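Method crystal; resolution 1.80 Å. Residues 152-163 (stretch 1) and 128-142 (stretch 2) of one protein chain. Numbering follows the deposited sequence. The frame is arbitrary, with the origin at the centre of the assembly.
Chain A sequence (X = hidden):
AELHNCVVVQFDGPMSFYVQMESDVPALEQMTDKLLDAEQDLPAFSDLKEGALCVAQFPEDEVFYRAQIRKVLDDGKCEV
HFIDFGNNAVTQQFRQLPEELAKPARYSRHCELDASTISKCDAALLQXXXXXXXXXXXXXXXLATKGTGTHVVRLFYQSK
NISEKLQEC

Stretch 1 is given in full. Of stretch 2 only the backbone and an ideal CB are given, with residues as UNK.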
# COMPACT_ATOMS: atom_id res chain seq x y z
N VAL A 152 12.04 2.12 7.12
CA VAL A 152 11.99 2.15 8.58
C VAL A 152 11.72 3.64 8.80
O VAL A 152 12.48 4.48 8.33
CB VAL A 152 13.32 1.77 9.24
CG1 VAL A 152 13.23 1.99 10.76
CG2 VAL A 152 13.64 0.31 8.94
N VAL A 153 10.63 3.96 9.49
CA VAL A 153 10.25 5.36 9.65
C VAL A 153 9.86 5.81 11.06
O VAL A 153 9.69 5.01 11.97
CB VAL A 153 9.03 5.70 8.74
CG1 VAL A 153 9.29 5.23 7.31
CG2 VAL A 153 7.77 5.03 9.30
N ARG A 154 9.74 7.13 11.21
CA ARG A 154 9.28 7.75 12.45
C ARG A 154 7.99 8.41 11.98
O ARG A 154 7.97 9.10 10.96
CB ARG A 154 10.26 8.80 12.95
CG ARG A 154 11.52 8.23 13.56
CD ARG A 154 12.47 9.33 13.98
NE ARG A 154 13.78 8.81 14.33
CZ ARG A 154 14.88 9.55 14.43
NH1 ARG A 154 14.82 10.86 14.22
NH2 ARG A 154 16.04 8.99 14.75
N LEU A 155 6.91 8.19 12.72
CA LEU A 155 5.61 8.71 12.35
C LEU A 155 5.22 10.00 13.07
O LEU A 155 5.48 10.17 14.26
CB LEU A 155 4.55 7.64 12.61
CG LEU A 155 3.10 7.90 12.19
CD1 LEU A 155 3.00 8.01 10.68
CD2 LEU A 155 2.21 6.77 12.70
N PHE A 156 4.60 10.91 12.32
CA PHE A 156 4.15 12.18 12.85
C PHE A 156 2.71 12.46 12.45
O PHE A 156 2.23 11.96 11.43
CB PHE A 156 5.04 13.33 12.36
CG PHE A 156 6.49 13.18 12.74
CD1 PHE A 156 7.29 12.22 12.12
CD2 PHE A 156 7.05 14.00 13.72
CE1 PHE A 156 8.63 12.07 12.49
CE2 PHE A 156 8.39 13.85 14.09
CZ PHE A 156 9.17 12.88 13.47
N TYR A 157 2.03 13.27 13.25
CA TYR A 157 0.66 13.64 12.97
C TYR A 157 0.58 15.14 13.26
O TYR A 157 0.88 15.58 14.37
CB TYR A 157 -0.30 12.86 13.86
CG TYR A 157 -1.75 13.15 13.58
CD1 TYR A 157 -2.30 12.95 12.31
CD2 TYR A 157 -2.58 13.63 14.59
CE1 TYR A 157 -3.64 13.22 12.06
CE2 TYR A 157 -3.92 13.90 14.35
CZ TYR A 157 -4.44 13.70 13.08
OH TYR A 157 -5.76 13.97 12.86
N GLN A 158 0.19 15.91 12.25
CA GLN A 158 0.14 17.36 12.38
C GLN A 158 1.57 17.83 12.67
O GLN A 158 1.79 18.79 13.41
CB GLN A 158 -0.81 17.77 13.51
CG GLN A 158 -2.27 17.49 13.20
CD GLN A 158 -3.20 18.04 14.26
OE1 GLN A 158 -3.08 19.20 14.66
NE2 GLN A 158 -4.14 17.22 14.72
N SER A 159 2.52 17.13 12.06
CA SER A 159 3.94 17.43 12.20
C SER A 159 4.52 17.26 13.60
O SER A 159 5.58 17.81 13.91
CB SER A 159 4.23 18.85 11.68
OG SER A 159 3.97 18.93 10.29
N LYS A 160 3.82 16.51 14.45
CA LYS A 160 4.29 16.25 15.81
C LYS A 160 4.49 14.74 15.98
O LYS A 160 3.75 13.95 15.40
CB LYS A 160 3.27 16.73 16.84
CG LYS A 160 2.96 18.22 16.77
CD LYS A 160 4.20 19.05 17.06
CE LYS A 160 3.93 20.52 16.80
NZ LYS A 160 3.57 20.76 15.38
N ASN A 161 5.50 14.35 16.75
CA ASN A 161 5.76 12.92 16.98
C ASN A 161 4.44 12.28 17.41
O ASN A 161 3.77 12.77 18.32
CB ASN A 161 6.82 12.73 18.06
CG ASN A 161 8.23 12.85 17.51
OD1 ASN A 161 8.67 12.04 16.70
ND2 ASN A 161 8.96 13.87 17.97
N ILE A 162 4.08 11.18 16.75
CA ILE A 162 2.84 10.48 17.04
C ILE A 162 2.57 10.24 18.53
O ILE A 162 1.45 10.41 19.00
CB ILE A 162 2.79 9.13 16.27
CG1 ILE A 162 1.40 8.50 16.41
CG2 ILE A 162 3.86 8.20 16.78
CD1 ILE A 162 0.30 9.29 15.73
N SER A 163 3.61 9.87 19.27
CA SER A 163 3.47 9.61 20.70
C SER A 163 2.88 10.82 21.45
O SER A 163 2.22 10.66 22.47
CB SER A 163 4.82 9.24 21.30
OG SER A 163 4.73 9.02 22.70
N UNK A 128 -6.44 1.96 16.85
CA UNK A 128 -7.69 2.72 16.90
C UNK A 128 -7.51 4.18 16.50
O UNK A 128 -8.42 4.81 15.96
CB UNK A 128 -8.29 2.65 18.31
N UNK A 129 -6.33 4.73 16.76
CA UNK A 129 -6.06 6.12 16.41
C UNK A 129 -6.02 6.26 14.89
O UNK A 129 -6.59 7.20 14.32
CB UNK A 129 -4.75 6.60 17.03
N UNK A 130 -5.38 5.29 14.23
CA UNK A 130 -5.26 5.29 12.78
C UNK A 130 -6.58 4.96 12.09
O UNK A 130 -6.95 5.60 11.10
CB UNK A 130 -4.18 4.29 12.35
N UNK A 131 -7.30 3.96 12.61
CA UNK A 131 -8.57 3.55 12.03
C UNK A 131 -9.57 4.70 11.98
O UNK A 131 -10.44 4.73 11.11
CB UNK A 131 -9.16 2.38 12.83
N UNK A 132 -9.44 5.64 12.91
CA UNK A 132 -10.34 6.79 12.98
C UNK A 132 -9.94 7.90 12.01
O UNK A 132 -10.76 8.76 11.68
CB UNK A 132 -10.37 7.34 14.41
N UNK A 133 -8.70 7.87 11.54
CA UNK A 133 -8.20 8.90 10.64
C UNK A 133 -7.57 8.34 9.37
O UNK A 133 -6.63 8.92 8.83
CB UNK A 133 -7.18 9.77 11.37
N UNK A 134 -8.11 7.23 8.87
CA UNK A 134 -7.57 6.59 7.68
C UNK A 134 -7.36 7.50 6.47
O UNK A 134 -6.40 7.31 5.72
CB UNK A 134 -8.50 5.45 7.27
N UNK A 135 -8.24 8.47 6.27
CA UNK A 135 -8.12 9.36 5.13
C UNK A 135 -7.30 10.61 5.42
O UNK A 135 -7.03 11.41 4.52
CB UNK A 135 -9.51 9.77 4.65
N UNK A 136 -6.89 10.78 6.68
CA UNK A 136 -6.12 11.95 7.06
C UNK A 136 -4.64 11.85 6.70
O UNK A 136 -4.11 10.76 6.52
CB UNK A 136 -6.26 12.19 8.56
N UNK A 137 -4.00 13.00 6.61
CA UNK A 137 -2.58 13.07 6.28
C UNK A 137 -1.69 12.92 7.50
O UNK A 137 -1.96 13.50 8.55
CB UNK A 137 -2.27 14.40 5.58
N UNK A 138 -0.63 12.13 7.35
CA UNK A 138 0.36 11.91 8.40
C UNK A 138 1.68 12.26 7.75
O UNK A 138 1.73 12.52 6.55
CB UNK A 138 0.34 10.48 8.95
N UNK A 139 2.75 12.30 8.53
CA UNK A 139 4.07 12.55 7.96
C UNK A 139 4.99 11.44 8.43
O UNK A 139 4.79 10.88 9.51
CB UNK A 139 4.61 13.92 8.36
N UNK A 140 5.97 11.11 7.61
CA UNK A 140 6.93 10.09 7.98
C UNK A 140 8.33 10.59 7.72
O UNK A 140 8.57 11.31 6.74
CB UNK A 140 6.67 8.79 7.22
N UNK A 141 9.25 10.25 8.61
CA UNK A 141 10.65 10.61 8.44
C UNK A 141 11.24 9.26 8.05
O UNK A 141 11.12 8.30 8.80
CB UNK A 141 11.29 11.23 9.68
N UNK A 142 11.84 9.18 6.86
CA UNK A 142 12.42 7.91 6.42
C UNK A 142 13.85 7.78 6.93
O UNK A 142 14.74 8.52 6.52
CB UNK A 142 12.39 7.80 4.89

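Position 128 is helical, and its ideal CB finds nothing of stretch 1 within 5.5 Å. Many residues would suit. It is Ser-128.

Position 129 points its CB toward stretch 1 but lies well back. A long side chain is needed to reach the Tyr-157 ring and Ile-162. Met or an aromatic could reach both; Leu could reach only Ile-162. It is Phe-129. Its edge meets the face of the Tyr-157 ring, with planes at 88°, and its CE1 lies 3.7 Å from CD1 of Ile-162.

Position 130 points sideways, with nothing of stretch 1 near its CB, so stretch 1 leaves the choice wide. It is Ile-130. Positions 131 and 132 are out of reach and set few demands. They are Asp-131 and Thr-132, whose OG1 bonds back to the carbonyl of Ser-128.

Position 133 directs its CB toward the Tyr-157 hydroxyl, 4.7 Å from OH. Polar or long aliphatic chains could fit. It is Arg-133. CD lies 3.3 Å from Tyr-157 OH, while NH1 turns back to the carbonyl of Phe-129.

Positions 134 and 135 are the middle of a type I turn and do not reach stretch 1, so stretch 1 sets no demand and many residues would suit. They are Phe-134 and Ser-135.

Position 136 closes that turn. Its CB is 4.5 Å from CE1 of Tyr-157, and the phenol offers a hydroxyl nearby. An acceptor such as Glu or Gln would suit. It is Glu-136. Tyr-157 OH donates to its OE1 at 2.3 Å, a very short hydrogen bond.

Position 137 points sideways, and its ideal CB has no near neighbour, so the choice is wide. It is Thr-137. Its carbonyl takes a bond from a water that also accepts from Gln-158 N and from the side chain at 139.

Position 138 has its CB 4.0 Å from CD1 of Leu-155 and 4.9 Å from CD1 of Tyr-157. This apolar setting favours Leu, Ile, Met or Phe. It is Phe-138. CE2 lies 3.5 Å from Tyr-157 CD1, and the two rings meet obliquely at 36°.

Position 139 pairs with Phe-156 through two backbone hydrogen bonds. Its CB is 4.1 Å from CB of Phe-156, and the tight turn beyond offers the amide of Ser-159. A chain with an acceptor, such as Gln or Glu, could reach it. It is Gln-139. Its OE1 accepts from Ser-159 N at 2.8 Å, tying down the turn.

Position 140 shares a sheet face with Val-153 and Leu-155. Its CB is 4.2 Å from CB of Val-153, so Val, Ile or Leu would fit. It is Val-140, with CG1 3.9 Å from Leu-155 CD1.

Position 141 pairs with Arg-154 and lies beside the Phe-156 ring. An acid suits the guanidinium; Gln or an aliphatic chain could also pack here. It is Glu-141. OE1 forms a salt bridge with Arg-154 NH1 at 3.2 Å, and CB lies 3.9 Å from Phe-156 CE1.

Position 142 pairs with Val-153 without hydrogen bonds. Its CB is 4.7 Å from CG1 of Val-153, favouring branched aliphatics. It is Ile-142, whose CG1 lies 4.4 Å from Val-153 CG1.

Stretch 2, residues 128-142: SFIDTRFSETFQVEI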
# COMPACT_ATOMS: atom_id res chain seq x y z
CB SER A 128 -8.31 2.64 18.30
OG SER A 128 -7.49 3.26 19.27
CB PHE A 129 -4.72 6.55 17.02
CG PHE A 129 -4.36 7.99 16.76
CD1 PHE A 129 -3.72 8.36 15.58
CD2 PHE A 129 -4.66 8.98 17.69
CE1 PHE A 129 -3.38 9.69 15.33
CE2 PHE A 129 -4.33 10.31 17.45
CZ PHE A 129 -3.68 10.66 16.27
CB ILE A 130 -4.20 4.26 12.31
CG1 ILE A 130 -2.84 4.58 12.94
CG2 ILE A 130 -4.11 4.26 10.79
CD1 ILE A 130 -2.29 5.94 12.56
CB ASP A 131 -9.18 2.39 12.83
CG ASP A 131 -8.41 1.10 12.66
OD1 ASP A 131 -8.01 0.77 11.52
OD2 ASP A 131 -8.20 0.39 13.68
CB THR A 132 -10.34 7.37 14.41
OG1 THR A 132 -10.83 6.38 15.33
CG2 THR A 132 -11.23 8.60 14.49
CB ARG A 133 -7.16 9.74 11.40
CG ARG A 133 -7.63 10.22 12.77
CD ARG A 133 -6.49 10.82 13.58
NE ARG A 133 -6.94 11.36 14.87
CZ ARG A 133 -7.46 10.63 15.85
NH1 ARG A 133 -7.62 9.32 15.71
NH2 ARG A 133 -7.84 11.21 16.98
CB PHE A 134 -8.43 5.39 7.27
CG PHE A 134 -7.77 4.06 7.51
CD1 PHE A 134 -6.45 3.84 7.11
CD2 PHE A 134 -8.46 3.02 8.13
CE1 PHE A 134 -5.83 2.61 7.33
CE2 PHE A 134 -7.85 1.79 8.35
CZ PHE A 134 -6.54 1.58 7.95
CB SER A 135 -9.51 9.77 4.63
OG SER A 135 -10.24 10.42 5.65
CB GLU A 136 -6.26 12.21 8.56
CG GLU A 136 -7.69 12.23 9.05
CD GLU A 136 -7.87 13.11 10.27
OE1 GLU A 136 -7.03 13.04 11.18
OE2 GLU A 136 -8.86 13.87 10.31
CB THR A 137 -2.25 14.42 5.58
OG1 THR A 137 -2.92 14.47 4.31
CG2 THR A 137 -0.75 14.56 5.37
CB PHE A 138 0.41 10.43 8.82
CG PHE A 138 -0.76 9.99 9.65
CD1 PHE A 138 -1.97 9.66 9.06
CD2 PHE A 138 -0.64 9.92 11.04
CE1 PHE A 138 -3.06 9.26 9.84
CE2 PHE A 138 -1.72 9.53 11.82
CZ PHE A 138 -2.93 9.20 11.23
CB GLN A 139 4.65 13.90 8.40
CG GLN A 139 3.86 15.11 7.95
CD GLN A 139 2.59 15.28 8.74
OE1 GLN A 139 2.62 15.29 9.98
NE2 GLN A 139 1.47 15.41 8.05
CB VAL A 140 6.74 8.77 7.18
CG1 VAL A 140 5.46 8.07 7.61
CG2 VAL A 140 6.74 9.05 5.68
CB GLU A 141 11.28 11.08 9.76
CG GLU A 141 12.65 11.72 9.58
CD GLU A 141 13.46 11.77 10.87
OE1 GLU A 141 12.86 11.88 11.96
OE2 GLU A 141 14.71 11.70 10.79
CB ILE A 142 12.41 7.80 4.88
CG1 ILE A 142 10.99 7.99 4.36
CG2 ILE A 142 12.94 6.43 4.45
CD1 ILE A 142 10.87 7.91 2.85
O HOH W 1 -0.86 15.48 9.70
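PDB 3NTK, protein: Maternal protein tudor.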